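Local coordinates for tRNA(Phe) 7-((3-amino-3-carboxypropyl)-4-demethylwyosine(37)-N(4))-methyltransferase 1 (Pyrococcus horikoshii, PDB 2IT2), which probably methylates the N-4 position of a wyosine precursor in tRNA(Phe), using S-adenosyl-L-methionine as the methyl donor, at residues B[45-49]-B[117-121]; B[60-66]-B[96-102]; B[153-157]-B[169-173]. All blocks are in the same frame, centred on the assembly; numbering follows the deposited sequence.

Interaction 1: residues B[45-49]-B[117-121]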
loop_
_atom_site.group_PDB
_atom_site.type_symbol
_atom_site.label_atom_id
_atom_site.label_comp_id
_atom_site.label_asym_id
_atom_site.label_seq_id
_atom_site.Cartn_x
_atom_site.Cartn_y
_atom_site.Cartn_z
ATOM N N ILE B 45 19.716 -3.969 -17.557
ATOM C CA ILE B 45 20.627 -4.278 -16.445
ATOM C C ILE B 45 20.618 -5.792 -16.281
ATOM O O ILE B 45 19.563 -6.413 -16.205
ATOM C CB ILE B 45 20.178 -3.608 -15.114
ATOM C CG1 ILE B 45 19.988 -2.109 -15.347
ATOM C CG2 ILE B 45 21.241 -3.847 -14.016
ATOM C CD1 ILE B 45 21.234 -1.405 -15.842
ATOM N N GLU B 46 21.809 -6.379 -16.224
ATOM C CA GLU B 46 21.972 -7.828 -16.145
ATOM C C GLU B 46 21.190 -8.587 -15.075
ATOM O O GLU B 46 20.567 -9.601 -15.373
ATOM C CB GLU B 46 23.467 -8.165 -16.021
ATOM C CG GLU B 46 23.806 -9.645 -16.111
ATOM C CD GLU B 46 25.301 -9.883 -16.153
ATOM O OE1 GLU B 46 25.986 -9.508 -15.178
ATOM O OE2 GLU B 46 25.788 -10.439 -17.163
ATOM N N ASN B 47 21.187 -8.094 -13.843
ATOM C CA ASN B 47 20.518 -8.802 -12.756
ATOM C C ASN B 47 19.040 -8.538 -12.476
ATOM O O ASN B 47 18.544 -8.925 -11.415
ATOM C CB ASN B 47 21.305 -8.599 -11.467
ATOM C CG ASN B 47 22.739 -9.039 -11.602
ATOM O OD1 ASN B 47 23.029 -9.998 -12.312
ATOM N ND2 ASN B 47 23.644 -8.349 -10.919
ATOM N N TYR B 48 18.336 -7.935 -13.431
ATOM C CA TYR B 48 16.912 -7.628 -13.249
ATOM C C TYR B 48 16.118 -7.840 -14.536
ATOM O O TYR B 48 16.683 -7.912 -15.615
ATOM C CB TYR B 48 16.733 -6.158 -12.861
ATOM C CG TYR B 48 17.514 -5.728 -11.645
ATOM C CD1 TYR B 48 17.083 -6.062 -10.366
ATOM C CD2 TYR B 48 18.700 -5.001 -11.778
ATOM C CE1 TYR B 48 17.803 -5.696 -9.244
ATOM C CE2 TYR B 48 19.436 -4.623 -10.656
ATOM C CZ TYR B 48 18.984 -4.984 -9.387
ATOM O OH TYR B 48 19.744 -4.729 -8.265
ATOM N N PHE B 49 14.798 -7.945 -14.393
ATOM C CA PHE B 49 13.876 -8.046 -15.532
ATOM C C PHE B 49 12.534 -7.520 -15.042
ATOM O O PHE B 49 12.284 -7.485 -13.841
ATOM C CB PHE B 49 13.741 -9.481 -16.092
ATOM C CG PHE B 49 13.209 -10.495 -15.114
ATOM C CD1 PHE B 49 11.837 -10.621 -14.889
ATOM C CD2 PHE B 49 14.076 -11.370 -14.444
ATOM C CE1 PHE B 49 11.336 -11.593 -14.014
ATOM C CE2 PHE B 49 13.581 -12.347 -13.565
ATOM C CZ PHE B 49 12.208 -12.460 -13.350
ATOM N N ASP B 117 20.724 -8.162 -4.828
ATOM C CA ASP B 117 20.322 -7.304 -5.944
ATOM C C ASP B 117 18.962 -6.705 -5.637
ATOM O O ASP B 117 18.730 -5.533 -5.890
ATOM C CB ASP B 117 20.252 -8.084 -7.265
ATOM C CG ASP B 117 21.608 -8.559 -7.735
ATOM O OD1 ASP B 117 22.575 -7.772 -7.636
ATOM O OD2 ASP B 117 21.706 -9.712 -8.209
ATOM N N ALA B 118 18.071 -7.516 -5.077
ATOM C CA ALA B 118 16.740 -7.029 -4.742
ATOM C C ALA B 118 16.794 -5.902 -3.717
ATOM O O ALA B 118 16.147 -4.870 -3.882
ATOM C CB ALA B 118 15.897 -8.163 -4.219
ATOM N N VAL B 119 17.558 -6.091 -2.646
ATOM C CA VAL B 119 17.650 -5.054 -1.623
ATOM C C VAL B 119 18.272 -3.765 -2.167
ATOM O O VAL B 119 17.881 -2.663 -1.776
ATOM C CB VAL B 119 18.462 -5.552 -0.421
ATOM C CG1 VAL B 119 18.652 -4.433 0.596
ATOM C CG2 VAL B 119 17.746 -6.720 0.207
ATOM N N LYS B 120 19.248 -3.898 -3.061
ATOM C CA LYS B 120 19.858 -2.719 -3.653
ATOM C C LYS B 120 18.812 -1.922 -4.427
ATOM O O LYS B 120 18.786 -0.702 -4.351
ATOM C CB LYS B 120 20.977 -3.110 -4.606
ATOM C CG LYS B 120 22.236 -3.553 -3.915
ATOM C CD LYS B 120 23.263 -4.006 -4.934
ATOM C CE LYS B 120 23.580 -2.916 -5.961
ATOM N NZ LYS B 120 24.089 -1.664 -5.336
ATOM N N LEU B 121 17.957 -2.618 -5.175
ATOM C CA LEU B 121 16.923 -1.951 -5.968
ATOM C C LEU B 121 15.863 -1.304 -5.084
ATOM O O LEU B 121 15.407 -0.202 -5.366
ATOM C CB LEU B 121 16.258 -2.952 -6.927
ATOM C CG LEU B 121 15.013 -2.481 -7.709
ATOM C CD1 LEU B 121 15.354 -1.268 -8.561
ATOM C CD2 LEU B 121 14.488 -3.603 -8.605
HETATM O O HOH W 1 22.423 -5.353 -8.514
#
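The phenol ring of Tyr-48 meets the helix at its edge: the backbone O of Asp-117 lies near the ring plane, 3.5 Å from CE1 of Tyr-48, and CB of Ile-45 also borders the edge. Leu-121 approaches the ring obliquely, with its CB 3.9 Å from CE1 of Tyr-48, and the two side chains run past each other in opposite directions. The other two flat groups, the amide of Asn-47 and the carboxylate of Asp-117, have planes 25° apart although their side chains cross at about a right angle; CB of Asn-47 comes 3.5 Å from OD2 of Asp-117, a van der Waals contact.

Leu-121 packs on Val-110 and Ala-118 on Ala-112 of strand 98-112, so helix 115-127 lies on the sheet, and Tyr-48 touches the same two strand residues. A type I beta turn from Ile-45 to Tyr-48 leads into strand 48-63 beside the helix. With CG beside the backbone N (chi1 -55°), the ring extends toward the helix and its hydroxyl donates to Asp-117 O at 2.7 Å from OH. The donor stands 37° out of the carbonyl plane, leaving the opposite face to the helical bond from Leu-121 N. Two donors therefore grip this one oxygen. A water donates both to Tyr-48 OH, at 2.8 Å, and to Asp-117 OD1, at 2.6 Å. With a phenylalanine in place of Tyr-48, the carbonyl would probably be left with the helical donor alone, and the water would probably keep only Asp-117 OD1 of its two acceptors here.

Interaction 2: residues B[60-66]-B[96-102]; sequences VMEMPHF and SGQLWFL
Trp-100 and Met-61 form a hydrogen-bonded pair in an antiparallel beta ladder, Trp-100 N lying 2.8 Å from Met-61 O. Met-63 with Gln-98 is the next such pair, and the strand axes make an angle of 145°, well short of strict antiparallelism and so a sign of twist.

From this ladder the side chain of Trp-100 can be followed outward. Its CB lies near the O of Met-61 and the terminal methyl of Met-63, both selenomethionines whose side chains share the sheet face of Trp-100. At CG and CD1 the indole runs beneath that methyl: CE of Met-63 is 3.3 Å from CD1 of Trp-100, a tight approach, and sits over the five-membered ring, 29° off its normal, as a CH-pi contact. The selenium stands more obliquely, completing a Met-aromatic pair. Farther along, NE1 donates to OE1 of Gln-98 on its own strand at 3.0 Å, with the acceptor in the indole plane but the donor above the plane of the amide, which helps to hold the indole at its rotation, together with the groups over its face. The benzo end carries Phe-66 on the same face as the methyl, its CD1 3.5 Å above the plane of Trp-100; the two ring planes are 44° apart, an oblique pairing. Ile-176 of the second subunit also packs on Trp-100.

Beside this aromatic cluster, CG of Met-61 is 3.7 Å from CD1 of Leu-102. On the other sheet face, Glu-62 turns its OE1 to His-94 ND1 and Arg-95 N, and takes a weak bond from Ser-96 N. Farther along that face, CG1 of Val-60 rests 3.7 Å from CD1 of Leu-99.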
loop_
_atom_site.group_PDB
_atom_site.type_symbol
_atom_site.label_atom_id
_atom_site.label_comp_id
_atom_site.label_asym_id
_atom_site.label_seq_id
_atom_site.Cartn_x
_atom_site.Cartn_y
_atom_site.Cartn_z
ATOM N N VAL B 60 -12.719 6.892 -12.485
ATOM C CA VAL B 60 -14.047 7.187 -11.987
ATOM C C VAL B 60 -14.677 5.822 -12.167
ATOM O O VAL B 60 -14.844 5.349 -13.295
ATOM C CB VAL B 60 -14.801 8.211 -12.833
ATOM C CG1 VAL B 60 -16.260 8.214 -12.415
ATOM C CG2 VAL B 60 -14.205 9.596 -12.627
HETATM N N MSE B 61 -14.994 5.167 -11.061
HETATM C CA MSE B 61 -15.556 3.833 -11.139
HETATM C C MSE B 61 -16.623 3.566 -10.097
HETATM O O MSE B 61 -16.671 4.219 -9.055
HETATM C CB MSE B 61 -14.428 2.799 -11.030
HETATM C CG MSE B 61 -13.547 2.932 -9.800
HETATM SE SE MSE B 61 -14.290 2.083 -8.239
HETATM C CE MSE B 61 -13.381 0.388 -8.291
ATOM N N GLU B 62 -17.505 2.624 -10.406
ATOM C CA GLU B 62 -18.562 2.265 -9.477
ATOM C C GLU B 62 -18.391 0.837 -8.988
ATOM O O GLU B 62 -18.057 -0.065 -9.756
ATOM C CB GLU B 62 -19.949 2.440 -10.108
ATOM C CG GLU B 62 -20.156 1.779 -11.452
ATOM C CD GLU B 62 -21.580 1.958 -11.971
ATOM O OE1 GLU B 62 -22.101 3.099 -11.938
ATOM O OE2 GLU B 62 -22.178 0.959 -12.420
HETATM N N MSE B 63 -18.607 0.644 -7.695
HETATM C CA MSE B 63 -18.480 -0.670 -7.082
HETATM C C MSE B 63 -19.485 -0.784 -5.944
HETATM O O MSE B 63 -19.909 0.225 -5.386
HETATM C CB MSE B 63 -17.050 -0.874 -6.569
HETATM C CG MSE B 63 -16.569 0.152 -5.548
HETATM SE SE MSE B 63 -14.689 -0.062 -5.134
HETATM C CE MSE B 63 -14.202 1.784 -4.885
ATOM N N PRO B 64 -19.882 -2.015 -5.584
ATOM C CA PRO B 64 -20.850 -2.219 -4.501
ATOM C C PRO B 64 -20.428 -1.582 -3.184
ATOM O O PRO B 64 -21.213 -0.885 -2.537
ATOM C CB PRO B 64 -20.948 -3.739 -4.413
ATOM C CG PRO B 64 -19.584 -4.191 -4.836
ATOM C CD PRO B 64 -19.308 -3.299 -6.024
ATOM N N HIS B 65 -19.183 -1.833 -2.793
ATOM C CA HIS B 65 -18.620 -1.287 -1.567
ATOM C C HIS B 65 -17.146 -0.972 -1.786
ATOM O O HIS B 65 -16.466 -1.645 -2.557
ATOM C CB HIS B 65 -18.778 -2.283 -0.418
ATOM C CG HIS B 65 -20.203 -2.654 -0.139
ATOM N ND1 HIS B 65 -20.951 -3.417 -0.999
ATOM C CD2 HIS B 65 -21.014 -2.334 0.898
ATOM C CE1 HIS B 65 -22.173 -3.560 -0.507
ATOM N NE2 HIS B 65 -22.235 -2.913 0.639
ATOM N N PHE B 66 -16.656 0.056 -1.104
ATOM C CA PHE B 66 -15.266 0.461 -1.243
ATOM C C PHE B 66 -14.314 -0.698 -0.966
ATOM O O PHE B 66 -14.521 -1.465 -0.031
ATOM C CB PHE B 66 -14.965 1.612 -0.286
ATOM C CG PHE B 66 -13.568 2.150 -0.407
ATOM C CD1 PHE B 66 -13.189 2.918 -1.504
ATOM C CD2 PHE B 66 -12.624 1.871 0.571
ATOM C CE1 PHE B 66 -11.885 3.399 -1.622
ATOM C CE2 PHE B 66 -11.326 2.345 0.461
ATOM C CZ PHE B 66 -10.953 3.108 -0.635
ATOM N N SER B 96 -25.234 2.658 -10.777
ATOM C CA SER B 96 -25.363 1.780 -9.618
ATOM C C SER B 96 -24.142 1.692 -8.714
ATOM O O SER B 96 -23.015 1.917 -9.149
ATOM C CB SER B 96 -25.719 0.370 -10.094
ATOM O OG SER B 96 -25.834 -0.529 -9.005
ATOM N N GLY B 97 -24.391 1.331 -7.456
ATOM C CA GLY B 97 -23.329 1.181 -6.482
ATOM C C GLY B 97 -22.735 2.505 -6.066
ATOM O O GLY B 97 -23.309 3.558 -6.334
ATOM N N GLN B 98 -21.587 2.440 -5.403
ATOM C CA GLN B 98 -20.894 3.644 -4.962
ATOM C C GLN B 98 -20.028 4.162 -6.102
ATOM O O GLN B 98 -19.313 3.390 -6.751
ATOM C CB GLN B 98 -19.997 3.349 -3.752
ATOM C CG GLN B 98 -20.701 2.641 -2.605
ATOM C CD GLN B 98 -19.790 2.373 -1.426
ATOM O OE1 GLN B 98 -18.582 2.185 -1.585
ATOM N NE2 GLN B 98 -20.371 2.331 -0.232
ATOM N N LEU B 99 -20.109 5.465 -6.357
ATOM C CA LEU B 99 -19.303 6.081 -7.403
ATOM C C LEU B 99 -18.074 6.705 -6.726
ATOM O O LEU B 99 -18.191 7.531 -5.821
ATOM C CB LEU B 99 -20.121 7.136 -8.160
ATOM C CG LEU B 99 -19.374 7.838 -9.303
ATOM C CD1 LEU B 99 -19.008 6.825 -10.391
ATOM C CD2 LEU B 99 -20.238 8.968 -9.874
ATOM N N TRP B 100 -16.893 6.274 -7.146
ATOM C CA TRP B 100 -15.647 6.764 -6.562
ATOM C C TRP B 100 -14.696 7.417 -7.553
ATOM O O TRP B 100 -14.631 7.026 -8.727
ATOM C CB TRP B 100 -14.880 5.613 -5.890
ATOM C CG TRP B 100 -15.502 5.095 -4.622
ATOM C CD1 TRP B 100 -16.481 4.140 -4.513
ATOM C CD2 TRP B 100 -15.228 5.546 -3.291
ATOM N NE1 TRP B 100 -16.833 3.977 -3.193
ATOM C CE2 TRP B 100 -16.087 4.827 -2.423
ATOM C CE3 TRP B 100 -14.349 6.490 -2.748
ATOM C CZ2 TRP B 100 -16.082 5.023 -1.035
ATOM C CZ3 TRP B 100 -14.343 6.684 -1.368
ATOM C CH2 TRP B 100 -15.212 5.955 -0.529
ATOM N N PHE B 101 -13.976 8.423 -7.075
ATOM C CA PHE B 101 -12.949 9.064 -7.879
ATOM C C PHE B 101 -11.683 8.538 -7.198
ATOM O O PHE B 101 -11.469 8.773 -6.002
ATOM C CB PHE B 101 -13.043 10.593 -7.779
ATOM C CG PHE B 101 -11.991 11.318 -8.584
ATOM C CD1 PHE B 101 -10.699 11.476 -8.080
ATOM C CD2 PHE B 101 -12.287 11.819 -9.848
ATOM C CE1 PHE B 101 -9.718 12.116 -8.823
ATOM C CE2 PHE B 101 -11.308 12.462 -10.607
ATOM C CZ PHE B 101 -10.025 12.614 -10.093
ATOM N N LEU B 102 -10.854 7.813 -7.941
ATOM C CA LEU B 102 -9.648 7.223 -7.369
ATOM C C LEU B 102 -8.362 7.663 -8.057
ATOM O O LEU B 102 -8.335 7.899 -9.270
ATOM C CB LEU B 102 -9.713 5.684 -7.450
ATOM C CG LEU B 102 -10.980 4.976 -6.947
ATOM C CD1 LEU B 102 -10.911 3.483 -7.258
ATOM C CD2 LEU B 102 -11.143 5.205 -5.456
#

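Interaction 3: residues B[153-157]-B[169-173]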
loop_
_atom_site.group_PDB
_atom_site.type_symbol
_atom_site.label_atom_id
_atom_site.label_comp_id
_atom_site.label_asym_id
_atom_site.label_seq_id
_atom_site.Cartn_x
_atom_site.Cartn_y
_atom_site.Cartn_z
HETATM N N MSE B 153 -5.757 8.825 -3.571
HETATM C CA MSE B 153 -6.975 9.533 -3.201
HETATM C C MSE B 153 -8.159 8.614 -3.450
HETATM O O MSE B 153 -8.152 7.787 -4.373
HETATM C CB MSE B 153 -7.136 10.830 -4.006
HETATM C CG MSE B 153 -8.373 11.654 -3.607
HETATM SE SE MSE B 153 -8.236 13.558 -4.017
HETATM C CE MSE B 153 -7.189 13.380 -5.599
ATOM N N ASP B 154 -9.163 8.769 -2.596
ATOM C CA ASP B 154 -10.389 7.994 -2.637
ATOM C C ASP B 154 -11.492 8.952 -2.229
ATOM O O ASP B 154 -11.653 9.232 -1.037
ATOM C CB ASP B 154 -10.347 6.861 -1.608
ATOM C CG ASP B 154 -9.096 6.015 -1.712
ATOM O OD1 ASP B 154 -9.008 5.200 -2.647
ATOM O OD2 ASP B 154 -8.196 6.158 -0.853
ATOM N N VAL B 155 -12.228 9.473 -3.205
ATOM C CA VAL B 155 -13.328 10.393 -2.933
ATOM C C VAL B 155 -14.656 9.838 -3.446
ATOM O O VAL B 155 -14.789 9.454 -4.612
ATOM C CB VAL B 155 -13.084 11.768 -3.582
ATOM C CG1 VAL B 155 -14.304 12.650 -3.382
ATOM C CG2 VAL B 155 -11.843 12.419 -2.975
ATOM N N LEU B 156 -15.639 9.797 -2.556
ATOM C CA LEU B 156 -16.970 9.311 -2.894
ATOM C C LEU B 156 -17.693 10.400 -3.687
ATOM O O LEU B 156 -17.807 11.530 -3.223
ATOM C CB LEU B 156 -17.738 9.003 -1.615
ATOM C CG LEU B 156 -19.160 8.462 -1.758
ATOM C CD1 LEU B 156 -19.177 7.083 -2.402
ATOM C CD2 LEU B 156 -19.760 8.410 -0.368
ATOM N N LEU B 157 -18.179 10.062 -4.877
ATOM C CA LEU B 157 -18.864 11.042 -5.727
ATOM C C LEU B 157 -20.382 10.895 -5.718
ATOM O O LEU B 157 -21.107 11.844 -6.019
ATOM C CB LEU B 157 -18.365 10.926 -7.176
ATOM C CG LEU B 157 -16.874 11.157 -7.444
ATOM C CD1 LEU B 157 -16.572 10.953 -8.931
ATOM C CD2 LEU B 157 -16.487 12.569 -6.990
ATOM N N TYR B 169 -16.273 21.510 -5.847
ATOM C CA TYR B 169 -15.581 20.419 -5.165
ATOM C C TYR B 169 -14.927 19.537 -6.216
ATOM O O TYR B 169 -13.771 19.153 -6.053
ATOM C CB TYR B 169 -16.561 19.621 -4.285
ATOM C CG TYR B 169 -15.961 18.481 -3.450
ATOM C CD1 TYR B 169 -14.667 18.547 -2.925
ATOM C CD2 TYR B 169 -16.716 17.347 -3.159
ATOM C CE1 TYR B 169 -14.144 17.498 -2.122
ATOM C CE2 TYR B 169 -16.209 16.303 -2.367
ATOM C CZ TYR B 169 -14.923 16.382 -1.853
ATOM O OH TYR B 169 -14.436 15.327 -1.093
ATOM N N LEU B 170 -15.628 19.237 -7.306
ATOM C CA LEU B 170 -15.038 18.399 -8.346
ATOM C C LEU B 170 -13.782 19.067 -8.922
ATOM O O LEU B 170 -12.795 18.389 -9.214
ATOM C CB LEU B 170 -16.053 18.107 -9.460
ATOM C CG LEU B 170 -15.574 17.069 -10.490
ATOM C CD1 LEU B 170 -15.317 15.738 -9.793
ATOM C CD2 LEU B 170 -16.613 16.894 -11.574
ATOM N N ASN B 171 -13.802 20.392 -9.060
ATOM C CA ASN B 171 -12.635 21.111 -9.571
ATOM C C ASN B 171 -11.432 20.980 -8.631
ATOM O O ASN B 171 -10.299 20.818 -9.089
ATOM C CB ASN B 171 -12.951 22.589 -9.768
ATOM C CG ASN B 171 -11.756 23.364 -10.257
ATOM O OD1 ASN B 171 -11.324 24.323 -9.616
ATOM N ND2 ASN B 171 -11.216 22.963 -11.400
ATOM N N LYS B 172 -11.677 21.055 -7.326
ATOM C CA LYS B 172 -10.603 20.911 -6.342
ATOM C C LYS B 172 -10.055 19.477 -6.360
ATOM O O LYS B 172 -8.847 19.279 -6.267
ATOM C CB LYS B 172 -11.102 21.256 -4.932
ATOM C CG LYS B 172 -11.590 22.686 -4.755
ATOM C CD LYS B 172 -10.475 23.686 -4.993
ATOM C CE LYS B 172 -10.960 25.106 -4.784
ATOM N NZ LYS B 172 -9.880 26.082 -5.084
ATOM N N ILE B 173 -10.928 18.479 -6.487
ATOM C CA ILE B 173 -10.495 17.082 -6.524
ATOM C C ILE B 173 -9.625 16.823 -7.756
ATOM O O ILE B 173 -8.588 16.147 -7.667
ATOM C CB ILE B 173 -11.717 16.132 -6.554
ATOM C CG1 ILE B 173 -12.471 16.235 -5.229
ATOM C CG2 ILE B 173 -11.283 14.698 -6.857
ATOM C CD1 ILE B 173 -13.846 15.582 -5.254
#
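Val-155 and Ile-173 sit opposite each other, 8.1 Å between CA atoms, where the axes of strand 153-157 and helix 169-173 run nearly antiparallel at 163° and approach to 11.3 Å. This is helix-on-sheet packing: the early turns of the long helix 167-194 lie over one face of strand 153-159, and all six residues that touch across the contact are buried.

The centre is a meeting of methyl groups. Val-155 and Ile-173 reach toward each other tip to tip, CG1 of Val-155 lying 3.5 Å from CD1 of Ile-173. Placing that CG1 anti to the backbone N (chi1 175°) aims it at the helix. The same CG1 also approaches the phenol end of Tyr-169, 3.5 Å from its OH, obliquely to the ring. Within the helix, CD1 of Ile-173 sits 3.5 Å above the ring plane of Tyr-169, over its centre. Valine methyl, isoleucine methyl and phenol thus all touch one another, with no one of them lying between the other two.

The hydroxyl of Tyr-169 finds its polar partner across the dimer, in a hydrogen bond with Leu-156 O of the second subunit, and the reciprocal bond exists as well. Asp-154 also bonds to Asp-154 of the second subunit, so this strand takes part in the dimer interface while its neighbouring side chains pack on the helix.

Toward the end of the segment, CD2 of Leu-157 lies loosely, 4.4 Å, from CD1 of Leu-170 and equally far from CD1 of Ile-173, and Leu-84, Leu-88 and Ile-91 of helix 84-91 also pack on Leu-170. At the other end, Met-153, a selenomethionine bent at chi3 (33°), places its SE 4.3 Å from CG2 of Ile-173 and its CE 3.7 Å from the backbone O of Ile-173.

How the interactions relate
Interactions 2 and 3 have centres about 12 Å apart and share the antiparallel sheet: strand 98-112 pairs with strand 48-63 on one side and strand 153-159 on the other. Leu-99 O to Leu-157 N (2.7 Å) and Phe-101 N to Val-155 O (2.8 Å) are probable hydrogen bonds joining them, and both contacts touch the second subunit. Interaction 1 lies about 38 Å from each, between centres, across the chain's middle, yet it uses the other end of strand 48-63 and the helix that follows strand 98-112. Along the chain, interaction 2 is nested inside the loop closed by interaction 1, and interaction 3 follows. The long strands thus join the two ends of the elongated subunit.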